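Local coordinates for protein GH127 beta-L-arabinofuranoside (Geobacillus stearothermophilus, PDB 4QK0) that hydrolyses beta-L-arabinofuranosides as a family 127 glycoside hydrolase, probably releasing L-arabinose from plant-derived sugars, at residues 50-55 against 73-78; 121-126 against 138-143; 37-40 against 44-47; 116-121 against 130-135. All coordinates share one frame; numbering follows the deposited sequence.

Contact 1: residues 50-55 against 73-78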
loop_
_atom_site.group_PDB
_atom_site.type_symbol
_atom_site.label_atom_id
_atom_site.label_comp_id
_atom_site.label_asym_id
_atom_site.label_seq_id
_atom_site.Cartn_x
_atom_site.Cartn_y
_atom_site.Cartn_z
ATOM N N GLU A 50 -6.182 23.157 -17.537
ATOM C CA GLU A 50 -5.821 23.978 -16.396
ATOM C C GLU A 50 -4.827 25.015 -16.964
ATOM O O GLU A 50 -3.837 24.635 -17.628
ATOM C CB GLU A 50 -5.203 23.113 -15.271
ATOM C CG GLU A 50 -6.123 22.211 -14.375
ATOM C CD GLU A 50 -7.642 22.443 -14.475
ATOM O OE1 GLU A 50 -8.421 21.516 -14.887
ATOM O OE2 GLU A 50 -8.065 23.555 -14.089
ATOM N N PRO A 51 -5.106 26.320 -16.771
ATOM C CA PRO A 51 -4.179 27.277 -17.358
ATOM C C PRO A 51 -2.745 27.104 -16.798
ATOM O O PRO A 51 -2.551 26.571 -15.691
ATOM C CB PRO A 51 -4.764 28.634 -16.970
ATOM C CG PRO A 51 -6.175 28.352 -16.623
ATOM C CD PRO A 51 -6.160 26.988 -16.004
ATOM N N SER A 52 -1.744 27.450 -17.605
ATOM C CA SER A 52 -0.364 27.350 -17.129
ATOM C C SER A 52 0.185 28.734 -16.821
ATOM O O SER A 52 0.868 28.880 -15.854
ATOM C CB SER A 52 0.518 26.556 -18.116
ATOM O OG SER A 52 1.274 27.392 -18.937
ATOM N N HIS A 53 -0.068 29.727 -17.670
ATOM C CA HIS A 53 0.522 31.060 -17.523
ATOM C C HIS A 53 2.070 31.066 -17.600
ATOM O O HIS A 53 2.716 32.016 -17.145
ATOM C CB HIS A 53 0.076 31.724 -16.193
ATOM C CG HIS A 53 -1.229 32.456 -16.275
ATOM N ND1 HIS A 53 -1.302 33.826 -16.394
ATOM C CD2 HIS A 53 -2.507 32.014 -16.238
ATOM C CE1 HIS A 53 -2.567 34.197 -16.454
ATOM N NE2 HIS A 53 -3.319 33.116 -16.352
ATOM N N ALA A 54 2.675 30.046 -18.149
ATOM C CA ALA A 54 4.132 29.940 -18.008
ATOM C C ALA A 54 4.830 31.065 -18.792
ATOM O O ALA A 54 5.818 31.636 -18.320
ATOM C CB ALA A 54 4.643 28.565 -18.447
ATOM N N ILE A 55 4.322 31.345 -19.982
ATOM C CA ILE A 55 4.890 32.395 -20.841
ATOM C C ILE A 55 4.443 33.763 -20.302
ATOM O O ILE A 55 5.239 34.702 -20.200
ATOM C CB ILE A 55 4.447 32.226 -22.287
ATOM C CG1 ILE A 55 4.927 30.897 -22.876
ATOM C CG2 ILE A 55 4.915 33.391 -23.160
ATOM C CD1 ILE A 55 6.422 30.779 -23.014
ATOM N N VAL A 73 5.780 27.157 -8.212
ATOM C CA VAL A 73 6.967 27.946 -7.982
ATOM C C VAL A 73 8.076 27.644 -9.025
ATOM O O VAL A 73 8.871 28.510 -9.357
ATOM C CB VAL A 73 7.366 27.820 -6.489
ATOM C CG1 VAL A 73 8.093 26.518 -6.196
ATOM C CG2 VAL A 73 8.178 29.027 -6.105
ATOM N N PHE A 74 8.024 26.440 -9.595
ATOM C CA PHE A 74 8.956 25.958 -10.626
ATOM C C PHE A 74 8.384 25.977 -12.049
ATOM O O PHE A 74 8.860 25.278 -12.949
ATOM C CB PHE A 74 9.376 24.516 -10.291
ATOM C CG PHE A 74 8.209 23.587 -10.007
ATOM C CD1 PHE A 74 7.398 23.116 -11.031
ATOM C CD2 PHE A 74 7.907 23.223 -8.688
ATOM C CE1 PHE A 74 6.306 22.294 -10.766
ATOM C CE2 PHE A 74 6.836 22.391 -8.411
ATOM C CZ PHE A 74 6.037 21.917 -9.445
ATOM N N GLN A 75 7.356 26.764 -12.248
ATOM C CA GLN A 75 6.752 26.944 -13.567
ATOM C C GLN A 75 7.769 27.365 -14.681
ATOM O O GLN A 75 7.656 26.937 -15.819
ATOM C CB GLN A 75 5.648 28.019 -13.421
ATOM C CG GLN A 75 4.525 27.951 -14.455
ATOM C CD GLN A 75 3.418 26.963 -14.102
ATOM O OE1 GLN A 75 3.465 26.254 -13.080
ATOM N NE2 GLN A 75 2.406 26.921 -14.945
ATOM N N ASP A 76 8.736 28.228 -14.338
ATOM C CA ASP A 76 9.756 28.677 -15.291
ATOM C C ASP A 76 10.464 27.502 -15.937
ATOM O O ASP A 76 10.854 27.572 -17.097
ATOM C CB ASP A 76 10.782 29.587 -14.589
ATOM C CG ASP A 76 10.200 30.960 -14.156
ATOM O OD1 ASP A 76 9.021 31.310 -14.536
ATOM O OD2 ASP A 76 10.906 31.692 -13.392
ATOM N N SER A 77 10.654 26.399 -15.202
ATOM C CA SER A 77 11.379 25.250 -15.771
ATOM C C SER A 77 10.631 24.549 -16.892
ATOM O O SER A 77 11.234 23.823 -17.713
ATOM C CB SER A 77 11.648 24.197 -14.699
ATOM O OG SER A 77 10.406 23.649 -14.261
ATOM N N ASP A 78 9.322 24.687 -16.920
ATOM C CA ASP A 78 8.543 24.105 -18.041
ATOM C C ASP A 78 8.914 24.765 -19.381
ATOM O O ASP A 78 9.016 24.108 -20.398
ATOM C CB ASP A 78 7.045 24.276 -17.795
ATOM C CG ASP A 78 6.523 23.294 -16.766
ATOM O OD1 ASP A 78 7.069 22.163 -16.694
ATOM O OD2 ASP A 78 5.517 23.623 -16.096
HETATM O O HOH W 1 6.610 30.742 -15.673
#

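Contact 2: residues 121-126 against 138-143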
loop_
_atom_site.group_PDB
_atom_site.type_symbol
_atom_site.label_atom_id
_atom_site.label_comp_id
_atom_site.label_asym_id
_atom_site.label_seq_id
_atom_site.Cartn_x
_atom_site.Cartn_y
_atom_site.Cartn_z
ATOM N N THR A 121 10.482 34.405 -12.446
ATOM C CA THR A 121 9.221 35.139 -12.478
ATOM C C THR A 121 8.557 35.237 -11.126
ATOM O O THR A 121 8.101 36.317 -10.727
ATOM C CB THR A 121 8.254 34.571 -13.505
ATOM O OG1 THR A 121 7.974 33.208 -13.185
ATOM C CG2 THR A 121 8.848 34.663 -14.888
ATOM N N TYR A 122 8.585 34.156 -10.354
ATOM C CA TYR A 122 7.932 34.151 -9.065
ATOM C C TYR A 122 8.484 35.190 -8.121
ATOM O O TYR A 122 7.735 35.915 -7.458
ATOM C CB TYR A 122 8.075 32.770 -8.454
ATOM C CG TYR A 122 7.444 32.611 -7.080
ATOM C CD1 TYR A 122 8.173 32.868 -5.948
ATOM C CD2 TYR A 122 6.117 32.173 -6.931
ATOM C CE1 TYR A 122 7.604 32.734 -4.682
ATOM C CE2 TYR A 122 5.539 32.018 -5.677
ATOM C CZ TYR A 122 6.293 32.307 -4.558
ATOM O OH TYR A 122 5.752 32.227 -3.315
ATOM N N TYR A 123 9.810 35.277 -8.044
ATOM C CA TYR A 123 10.466 36.304 -7.185
ATOM C C TYR A 123 10.657 37.669 -7.832
ATOM O O TYR A 123 11.248 38.534 -7.258
ATOM C CB TYR A 123 11.803 35.784 -6.709
ATOM C CG TYR A 123 11.655 34.775 -5.610
ATOM C CD1 TYR A 123 11.224 35.158 -4.351
ATOM C CD2 TYR A 123 11.903 33.431 -5.846
ATOM C CE1 TYR A 123 11.098 34.224 -3.333
ATOM C CE2 TYR A 123 11.791 32.502 -4.858
ATOM C CZ TYR A 123 11.364 32.892 -3.622
ATOM O OH TYR A 123 11.281 31.943 -2.644
ATOM N N THR A 124 10.223 37.826 -9.055
ATOM C CA THR A 124 10.155 39.150 -9.667
ATOM C C THR A 124 8.757 39.728 -9.538
ATOM O O THR A 124 8.630 40.871 -9.212
ATOM C CB THR A 124 10.518 39.110 -11.148
ATOM O OG1 THR A 124 11.876 38.625 -11.286
ATOM C CG2 THR A 124 10.381 40.495 -11.757
ATOM N N ILE A 125 7.726 38.905 -9.670
ATOM C CA ILE A 125 6.344 39.386 -9.643
ATOM C C ILE A 125 5.654 39.179 -8.303
ATOM O O ILE A 125 5.123 40.106 -7.711
ATOM C CB ILE A 125 5.519 38.595 -10.621
ATOM C CG1 ILE A 125 5.972 38.866 -12.032
ATOM C CG2 ILE A 125 4.052 38.902 -10.430
ATOM C CD1 ILE A 125 5.507 37.786 -12.969
ATOM N N LYS A 126 5.688 37.961 -7.805
ATOM C CA LYS A 126 4.931 37.640 -6.603
ATOM C C LYS A 126 5.595 37.960 -5.273
ATOM O O LYS A 126 4.902 38.385 -4.369
ATOM C CB LYS A 126 4.547 36.186 -6.587
ATOM C CG LYS A 126 3.605 35.856 -5.426
ATOM C CD LYS A 126 2.678 34.743 -5.814
ATOM C CE LYS A 126 1.886 34.268 -4.628
ATOM N NZ LYS A 126 1.194 33.029 -5.071
ATOM N N ASN A 138 11.634 26.294 -2.978
ATOM C CA ASN A 138 11.172 27.098 -4.119
ATOM C C ASN A 138 11.961 27.020 -5.446
ATOM O O ASN A 138 11.656 27.776 -6.366
ATOM C CB ASN A 138 10.928 28.501 -3.688
ATOM C CG ASN A 138 9.784 28.603 -2.701
ATOM O OD1 ASN A 138 9.098 27.640 -2.430
ATOM N ND2 ASN A 138 9.591 29.767 -2.165
ATOM N N HIS A 139 12.881 26.064 -5.586
ATOM C CA HIS A 139 13.365 25.605 -6.908
ATOM C C HIS A 139 14.082 26.657 -7.795
ATOM O O HIS A 139 14.181 26.491 -8.992
ATOM C CB HIS A 139 12.204 25.036 -7.710
ATOM C CG HIS A 139 11.721 23.712 -7.238
ATOM N ND1 HIS A 139 11.151 23.534 -5.995
ATOM C CD2 HIS A 139 11.605 22.527 -7.882
ATOM C CE1 HIS A 139 10.723 22.285 -5.889
ATOM N NE2 HIS A 139 11.030 21.647 -7.006
ATOM N N GLU A 140 14.555 27.734 -7.191
ATOM C CA GLU A 140 15.233 28.808 -7.909
ATOM C C GLU A 140 16.390 28.275 -8.727
ATOM O O GLU A 140 16.490 28.532 -9.950
ATOM C CB GLU A 140 15.723 29.881 -6.945
ATOM C CG GLU A 140 14.659 30.846 -6.469
ATOM C CD GLU A 140 15.140 31.688 -5.271
ATOM O OE1 GLU A 140 15.290 32.944 -5.421
ATOM O OE2 GLU A 140 15.342 31.078 -4.189
ATOM N N LEU A 141 17.286 27.522 -8.070
ATOM C CA LEU A 141 18.455 26.963 -8.767
ATOM C C LEU A 141 18.044 25.868 -9.751
ATOM O O LEU A 141 18.638 25.716 -10.819
ATOM C CB LEU A 141 19.496 26.443 -7.777
ATOM C CG LEU A 141 20.034 27.513 -6.869
ATOM C CD1 LEU A 141 21.027 26.903 -5.911
ATOM C CD2 LEU A 141 20.688 28.665 -7.635
ATOM N N TYR A 142 17.038 25.093 -9.372
ATOM C CA TYR A 142 16.471 24.094 -10.259
ATOM C C TYR A 142 15.996 24.728 -11.550
ATOM O O TYR A 142 16.299 24.232 -12.656
ATOM C CB TYR A 142 15.322 23.369 -9.521
ATOM C CG TYR A 142 14.453 22.453 -10.320
ATOM C CD1 TYR A 142 13.353 22.934 -10.979
ATOM C CD2 TYR A 142 14.700 21.093 -10.380
ATOM C CE1 TYR A 142 12.533 22.082 -11.720
ATOM C CE2 TYR A 142 13.891 20.244 -11.098
ATOM C CZ TYR A 142 12.799 20.755 -11.757
ATOM O OH TYR A 142 12.004 19.912 -12.450
ATOM N N CYS A 143 15.230 25.797 -11.451
ATOM C CA CYS A 143 14.785 26.490 -12.699
ATOM C C CYS A 143 15.966 27.056 -13.477
ATOM O O CYS A 143 16.022 26.929 -14.679
ATOM C CB CYS A 143 13.751 27.604 -12.394
ATOM S SG CYS A 143 12.156 26.958 -11.792
HETATM O O HOH W 2 13.938 31.387 -2.229
#

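Contact 3: residues 37-40 against 44-47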
loop_
_atom_site.group_PDB
_atom_site.type_symbol
_atom_site.label_atom_id
_atom_site.label_comp_id
_atom_site.label_asym_id
_atom_site.label_seq_id
_atom_site.Cartn_x
_atom_site.Cartn_y
_atom_site.Cartn_z
ATOM N N TYR A 37 1.636 20.679 -29.036
ATOM C CA TYR A 37 0.578 20.699 -28.010
ATOM C C TYR A 37 1.063 21.434 -26.764
ATOM O O TYR A 37 0.340 22.268 -26.195
ATOM C CB TYR A 37 0.113 19.271 -27.657
ATOM C CG TYR A 37 -1.043 19.238 -26.681
ATOM C CD1 TYR A 37 -0.823 19.286 -25.320
ATOM C CD2 TYR A 37 -2.359 19.233 -27.131
ATOM C CE1 TYR A 37 -1.878 19.306 -24.415
ATOM C CE2 TYR A 37 -3.426 19.239 -26.233
ATOM C CZ TYR A 37 -3.172 19.262 -24.880
ATOM O OH TYR A 37 -4.215 19.261 -24.000
ATOM N N GLN A 38 2.286 21.123 -26.334
ATOM C CA GLN A 38 2.812 21.796 -25.154
ATOM C C GLN A 38 2.973 23.275 -25.371
ATOM O O GLN A 38 2.764 24.069 -24.445
ATOM C CB GLN A 38 4.144 21.221 -24.719
ATOM C CG GLN A 38 4.080 19.856 -24.035
ATOM C CD GLN A 38 3.112 19.746 -22.834
ATOM O OE1 GLN A 38 3.395 20.282 -21.763
ATOM N NE2 GLN A 38 1.984 18.992 -22.993
ATOM N N TRP A 39 3.365 23.677 -26.587
ATOM C CA TRP A 39 3.451 25.116 -26.882
ATOM C C TRP A 39 2.103 25.812 -26.636
ATOM O O TRP A 39 2.032 26.907 -26.064
ATOM C CB TRP A 39 3.974 25.338 -28.320
ATOM C CG TRP A 39 4.076 26.762 -28.705
ATOM C CD1 TRP A 39 3.401 27.370 -29.715
ATOM C CD2 TRP A 39 4.854 27.798 -28.057
ATOM N NE1 TRP A 39 3.689 28.710 -29.729
ATOM C CE2 TRP A 39 4.575 29.010 -28.734
ATOM C CE3 TRP A 39 5.753 27.813 -26.994
ATOM C CZ2 TRP A 39 5.193 30.212 -28.418
ATOM C CZ3 TRP A 39 6.357 29.043 -26.634
ATOM C CH2 TRP A 39 6.073 30.223 -27.343
ATOM N N GLU A 40 1.011 25.154 -27.034
ATOM C CA GLU A 40 -0.326 25.719 -26.850
ATOM C C GLU A 40 -0.629 25.815 -25.391
ATOM O O GLU A 40 -1.171 26.833 -24.948
ATOM C CB GLU A 40 -1.384 24.876 -27.562
ATOM C CG GLU A 40 -1.216 24.856 -29.085
ATOM C CD GLU A 40 -1.247 26.253 -29.675
ATOM O OE1 GLU A 40 -2.275 26.949 -29.519
ATOM O OE2 GLU A 40 -0.244 26.679 -30.288
ATOM N N ASP A 44 -1.605 29.034 -22.790
ATOM C CA ASP A 44 -3.003 29.019 -22.342
ATOM C C ASP A 44 -4.037 29.027 -23.467
ATOM O O ASP A 44 -5.067 29.644 -23.348
ATOM C CB ASP A 44 -3.257 30.189 -21.390
ATOM C CG ASP A 44 -2.347 30.148 -20.179
ATOM O OD1 ASP A 44 -2.222 29.077 -19.580
ATOM O OD2 ASP A 44 -1.782 31.191 -19.812
ATOM N N ARG A 45 -3.743 28.353 -24.558
ATOM C CA ARG A 45 -4.645 28.318 -25.704
ATOM C C ARG A 45 -5.363 26.975 -25.840
ATOM O O ARG A 45 -5.807 26.624 -26.923
ATOM C CB ARG A 45 -3.874 28.613 -26.985
ATOM C CG ARG A 45 -3.335 30.026 -27.031
ATOM C CD ARG A 45 -2.935 30.390 -28.459
ATOM N NE ARG A 45 -1.755 29.655 -28.940
ATOM C CZ ARG A 45 -0.494 30.110 -28.937
ATOM N NH1 ARG A 45 -0.186 31.303 -28.454
ATOM N NH2 ARG A 45 0.478 29.350 -29.408
ATOM N N ILE A 46 -5.469 26.228 -24.749
ATOM C CA ILE A 46 -6.162 24.941 -24.762
ATOM C C ILE A 46 -7.367 25.061 -23.840
ATOM O O ILE A 46 -7.209 25.007 -22.626
ATOM C CB ILE A 46 -5.249 23.813 -24.292
ATOM C CG1 ILE A 46 -4.168 23.585 -25.340
ATOM C CG2 ILE A 46 -6.043 22.522 -24.068
ATOM C CD1 ILE A 46 -3.066 22.672 -24.870
ATOM N N PRO A 47 -8.569 25.275 -24.413
ATOM C CA PRO A 47 -9.791 25.682 -23.683
ATOM C C PRO A 47 -10.061 24.892 -22.411
ATOM O O PRO A 47 -10.332 25.456 -21.369
ATOM C CB PRO A 47 -10.891 25.412 -24.703
ATOM C CG PRO A 47 -10.237 25.669 -26.021
ATOM C CD PRO A 47 -8.794 25.248 -25.872
#

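Contact 4: residues 116-121 against 130-135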
loop_
_atom_site.group_PDB
_atom_site.type_symbol
_atom_site.label_atom_id
_atom_site.label_comp_id
_atom_site.label_asym_id
_atom_site.label_seq_id
_atom_site.Cartn_x
_atom_site.Cartn_y
_atom_site.Cartn_z
ATOM N N ASP A 116 21.110 42.349 -12.519
ATOM C CA ASP A 116 22.227 41.609 -11.913
ATOM C C ASP A 116 22.348 40.185 -12.452
ATOM O O ASP A 116 23.268 39.498 -12.080
ATOM C CB ASP A 116 22.146 41.613 -10.379
ATOM C CG ASP A 116 20.887 40.928 -9.841
ATOM O OD1 ASP A 116 20.189 40.277 -10.626
ATOM O OD2 ASP A 116 20.634 41.058 -8.620
ATOM N N GLY A 117 21.476 39.786 -13.381
ATOM C CA GLY A 117 21.507 38.438 -13.937
ATOM C C GLY A 117 20.398 37.460 -13.451
ATOM O O GLY A 117 20.066 36.524 -14.150
ATOM N N TYR A 118 19.758 37.761 -12.338
ATOM C CA TYR A 118 18.625 36.974 -11.825
ATOM C C TYR A 118 17.445 36.923 -12.791
ATOM O O TYR A 118 16.999 37.950 -13.296
ATOM C CB TYR A 118 18.176 37.566 -10.507
ATOM C CG TYR A 118 17.215 36.717 -9.741
ATOM C CD1 TYR A 118 17.657 35.587 -9.047
ATOM C CD2 TYR A 118 15.884 37.116 -9.575
ATOM C CE1 TYR A 118 16.778 34.815 -8.281
ATOM C CE2 TYR A 118 14.998 36.366 -8.818
ATOM C CZ TYR A 118 15.441 35.202 -8.175
ATOM O OH TYR A 118 14.577 34.426 -7.451
ATOM N N LEU A 119 16.977 35.702 -13.055
ATOM C CA LEU A 119 15.830 35.452 -13.928
ATOM C C LEU A 119 14.858 34.456 -13.245
ATOM O O LEU A 119 15.074 33.202 -13.246
ATOM C CB LEU A 119 16.296 34.819 -15.208
ATOM C CG LEU A 119 15.549 35.075 -16.517
ATOM C CD1 LEU A 119 15.704 33.890 -17.426
ATOM C CD2 LEU A 119 14.103 35.450 -16.385
ATOM N N ASN A 120 13.801 34.998 -12.665
ATOM C CA ASN A 120 12.829 34.154 -11.945
ATOM C C ASN A 120 11.536 34.920 -11.820
ATOM O O ASN A 120 11.505 35.970 -11.168
ATOM C CB ASN A 120 13.362 33.770 -10.572
ATOM C CG ASN A 120 12.445 32.803 -9.837
ATOM O OD1 ASN A 120 11.394 33.181 -9.335
ATOM N ND2 ASN A 120 12.850 31.550 -9.773
ATOM N N THR A 121 10.482 34.405 -12.446
ATOM C CA THR A 121 9.221 35.139 -12.478
ATOM C C THR A 121 8.557 35.237 -11.126
ATOM O O THR A 121 8.101 36.317 -10.727
ATOM C CB THR A 121 8.254 34.571 -13.505
ATOM O OG1 THR A 121 7.974 33.208 -13.185
ATOM C CG2 THR A 121 8.848 34.663 -14.888
ATOM N N LYS A 130 12.290 38.764 -2.052
ATOM C CA LYS A 130 12.363 37.579 -1.159
ATOM C C LYS A 130 13.223 36.440 -1.720
ATOM O O LYS A 130 13.208 35.330 -1.177
ATOM C CB LYS A 130 10.949 37.059 -0.872
ATOM C CG LYS A 130 10.266 37.665 0.342
ATOM C CD LYS A 130 10.766 39.055 0.668
ATOM C CE LYS A 130 9.979 39.715 1.795
ATOM N NZ LYS A 130 8.711 40.314 1.300
ATOM N N ARG A 131 14.015 36.730 -2.760
ATOM C CA ARG A 131 14.835 35.745 -3.389
ATOM C C ARG A 131 15.863 35.112 -2.457
ATOM O O ARG A 131 16.305 35.681 -1.456
ATOM C CB ARG A 131 15.490 36.265 -4.656
ATOM C CG ARG A 131 16.519 37.380 -4.475
ATOM C CD ARG A 131 16.898 37.959 -5.824
ATOM N NE ARG A 131 17.870 39.023 -5.665
ATOM C CZ ARG A 131 18.511 39.676 -6.647
ATOM N NH1 ARG A 131 18.343 39.387 -7.920
ATOM N NH2 ARG A 131 19.394 40.623 -6.310
ATOM N N TRP A 132 16.133 33.855 -2.749
ATOM C CA TRP A 132 17.106 33.085 -1.994
ATOM C C TRP A 132 16.785 32.843 -0.517
ATOM O O TRP A 132 17.681 32.559 0.253
ATOM C CB TRP A 132 18.489 33.763 -2.077
ATOM C CG TRP A 132 19.007 34.180 -3.462
ATOM C CD1 TRP A 132 19.574 35.380 -3.782
ATOM C CD2 TRP A 132 19.063 33.374 -4.652
ATOM N NE1 TRP A 132 19.990 35.378 -5.120
ATOM C CE2 TRP A 132 19.696 34.152 -5.663
ATOM C CE3 TRP A 132 18.645 32.076 -4.969
ATOM C CZ2 TRP A 132 19.919 33.659 -6.952
ATOM C CZ3 TRP A 132 18.860 31.588 -6.264
ATOM C CH2 TRP A 132 19.478 32.386 -7.246
HETATM N N MSE A 133 15.541 32.940 -0.111
HETATM C CA MSE A 133 15.186 32.705 1.290
HETATM C C MSE A 133 14.567 31.328 1.520
HETATM O O MSE A 133 14.376 30.909 2.649
HETATM C CB MSE A 133 14.253 33.815 1.802
HETATM C CG MSE A 133 14.904 35.208 1.792
HETATM SE SE MSE A 133 16.450 35.414 3.010
HETATM C CE MSE A 133 17.987 35.687 1.826
ATOM N N ASN A 134 14.231 30.610 0.449
ATOM C CA ASN A 134 13.693 29.255 0.554
ATOM C C ASN A 134 14.146 28.363 -0.584
ATOM O O ASN A 134 13.394 27.969 -1.487
ATOM C CB ASN A 134 12.157 29.234 0.671
ATOM C CG ASN A 134 11.646 27.870 1.137
ATOM O OD1 ASN A 134 12.354 26.854 1.070
ATOM N ND2 ASN A 134 10.418 27.846 1.614
ATOM N N LEU A 135 15.415 27.999 -0.480
ATOM C CA LEU A 135 16.049 27.064 -1.414
ATOM C C LEU A 135 15.550 25.659 -1.213
ATOM O O LEU A 135 15.592 24.851 -2.137
ATOM C CB LEU A 135 17.586 27.100 -1.228
ATOM C CG LEU A 135 18.378 28.227 -1.947
ATOM C CD1 LEU A 135 18.302 28.021 -3.436
ATOM C CD2 LEU A 135 17.854 29.615 -1.593
#

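Contact 1: residues 50-55 against 73-78
The backbones of A54 and Q75 approach to 6.0 Å between their CA atoms, where two helices of the same domain set out near each other. Residues 50-55 come in as loop and run into helix 54-61; residues 73-78 lead into helix 76-92. Each start has its own local lock. S52 OG accepts from A54 N at 3.1 Å, an ST turn, while on the other side F74 O takes both the N-H and the hydroxyl of S77.

The side chain that does most of the reaching is Q75. Its CG stands anti to the backbone N (chi1 -155°) and the chain then bends at chi2, which turns the amide toward S52. There NE2 comes to 2.7 Å from S52 O, but the N-H points poorly at the oxygen (115°), so this is a weak bond in spite of its length. The other end of the same amide has a firmer job: Q75 OE1 accepts from the backbone N of M72, which should help to fix the rotation of the group. Behind the amide, Q75 CG rests on the methyl of A54, with A54 CB at 4.0 Å.

A water gives the contact a second polar link. It donates to A54 O at 2.9 Å and to D76 OD1 at 2.7 Å; that carboxylate oxygen also bonds T121 OG1. L42 of helix 22-42 also touches the A54 methyl. The result is a mostly buried junction between neighbouring helix beginnings, in keeping with the (alpha/alpha)6 barrel expected of six-hairpin glycosidases.

Contact 2: residues 121-126 against 138-143
Y123 lays its ring against the carboxylate end of E140, CD2 coming to 3.4 Å from E140 OE1 and CE2 to 3.5 Å from E140 CD. The two side chains cross at about a right angle and their flat groups are turned 36° apart, so the carboxylate meets the ring obliquely. E140 gets there on an extended chain, with CD anti to CA (chi2 167°), which carries the carboxylate out to the ring. Its OE1 has stronger partners outside the pair: the hydroxyl of Y118 and the backbone N of W132, which should hold the carboxylate in place beside the ring.

Y123 and E140 sit on two helices of the catalytic domain, whose family belongs to the six-hairpin glycosidases, consistent with an (alpha/alpha)6 barrel. Helix 122-126 is a short one with a pi-type turn, and N120 OD1 caps the N of Y123 at its beginning; helix 140-158 is long, with H139 at its N-cap position.

At the far end of the tyrosine, N138 ND2 donates to Y123 OH at 2.8 Å. The bond is nearly straight, and the hydroxyl lies in the plane of the amide. A water 2.7 Å from Y123 OH leads to E140 OE2, though its modelled distance to that oxygen is doubtfully short. Y122 CE1 comes to 4.4 Å from N138 ND2, and its CD1 covers the Y123 face turned away from E140.

Contact 3: residues 37-40 against 44-47
E40 and R45 face each other across the end of helix 22-42 and are joined twice over, by backbone and by side chain. R45 N donates to E40 O at 3.0 Å in a nearly straight bond. Out at the surface, the guanidinium takes the carboxylate side-on: R45 NE gives to E40 OE1 at 2.8 Å and R45 NH2 to E40 OE2 at 2.9 Å. Both nitrogens donate within their own plane, but they reach the oxygens from above the carboxylate, since the two flat groups are turned 47° apart. E40 is folded back for this by its bend at chi2 (-57°).

W39 NE1 lies 3.3 Å from R45 NH2, yet both are donors and no bond joins them; the indole instead stacks on W82. D44 turns its carboxylate elsewhere, with OD1 accepting from the backbone N of both S52 and H53.

Beneath the charged pair the contact is apolar. I46 sends CD1 over one face of the Y37 ring, a CH-pi contact at 3.7 Å from the centroid, and packs its CG1 3.8 Å from E40 CB. An alanine at E40 is likely to leave the R45 guanidinium without its carboxylate and freer to swing.

D44, with its positive phi, is the C-prime residue of a Schellman motif, a classic helix ending: R45 N to E40 O is its 6→1 bond and D44 N to A41 O its 5→2 bond.

Contact 4: residues 116-121 against 130-135
Y118 and R131 have the most surface buried here, and they lie along each other in opposite directions. The arginine chain, extended from CG to NE, runs over one face of the tyrosine ring: its CD stands 3.7 Å above the ring centre in a CH-pi contact. Further along, CZ is 4.9 Å from the centroid and off-centre, a cation-pi interaction with the guanidinium steeply tilted to the ring, and NH1 ends 3.2 Å from Y118 CB.

That course delivers the guanidinium end-on to D116. R131 NH2 and NH1 both donate to the single oxygen D116 OD2, at 2.7 and 2.9 Å, and the two flat groups are nearly coplanar (17°). OD1 is left mainly to the backbone, taking the N-H of Y118 at 3.1 Å, while its link to NH1 is weak. D116 thus fixes its own turn and anchors the arginine. A leucine in place of D116 would probably strand the R131 charge without its mate and lose the bond that holds the turn to Y118.

W132 completes the group. The edge of the Y118 ring points at the face of its six-membered ring in an offset edge-to-face pair, centroids 5.2 Å apart and planes at 76°. W132 NE1 is also tied to Y173 of helix 162-177.

R131 and W132 are the central residues of a type II beta turn from K130 to M133, and D116 opens an Asx turn. The salt bridge and aromatic contacts pin these two turn-shaped loops together, before and after helix 122-126.

How the contacts relate
All four contacts belong to the catalytic domain. Contact 1 is buried, contacts 2 and 4 partly so, and contact 3 lies at the surface, where a charged pair is the chief side-chain link. Contacts 2 and 4 are the closest neighbours, with centres about 6 Å apart: they share T121, their segments alternate along the chain, and E140 OE1 ties one to the other. Contact 1 sits between the rest, reaching contacts 2 and 4 through D76 and T121, and contact 3 through D44 and the 52-53 backbone. Its chemistry is a weak hydrogen bond from a glutamine amide, and a water, whereas contact 4 relies on rings and a salt bridge. Contact 3 touches neither 2 nor 4.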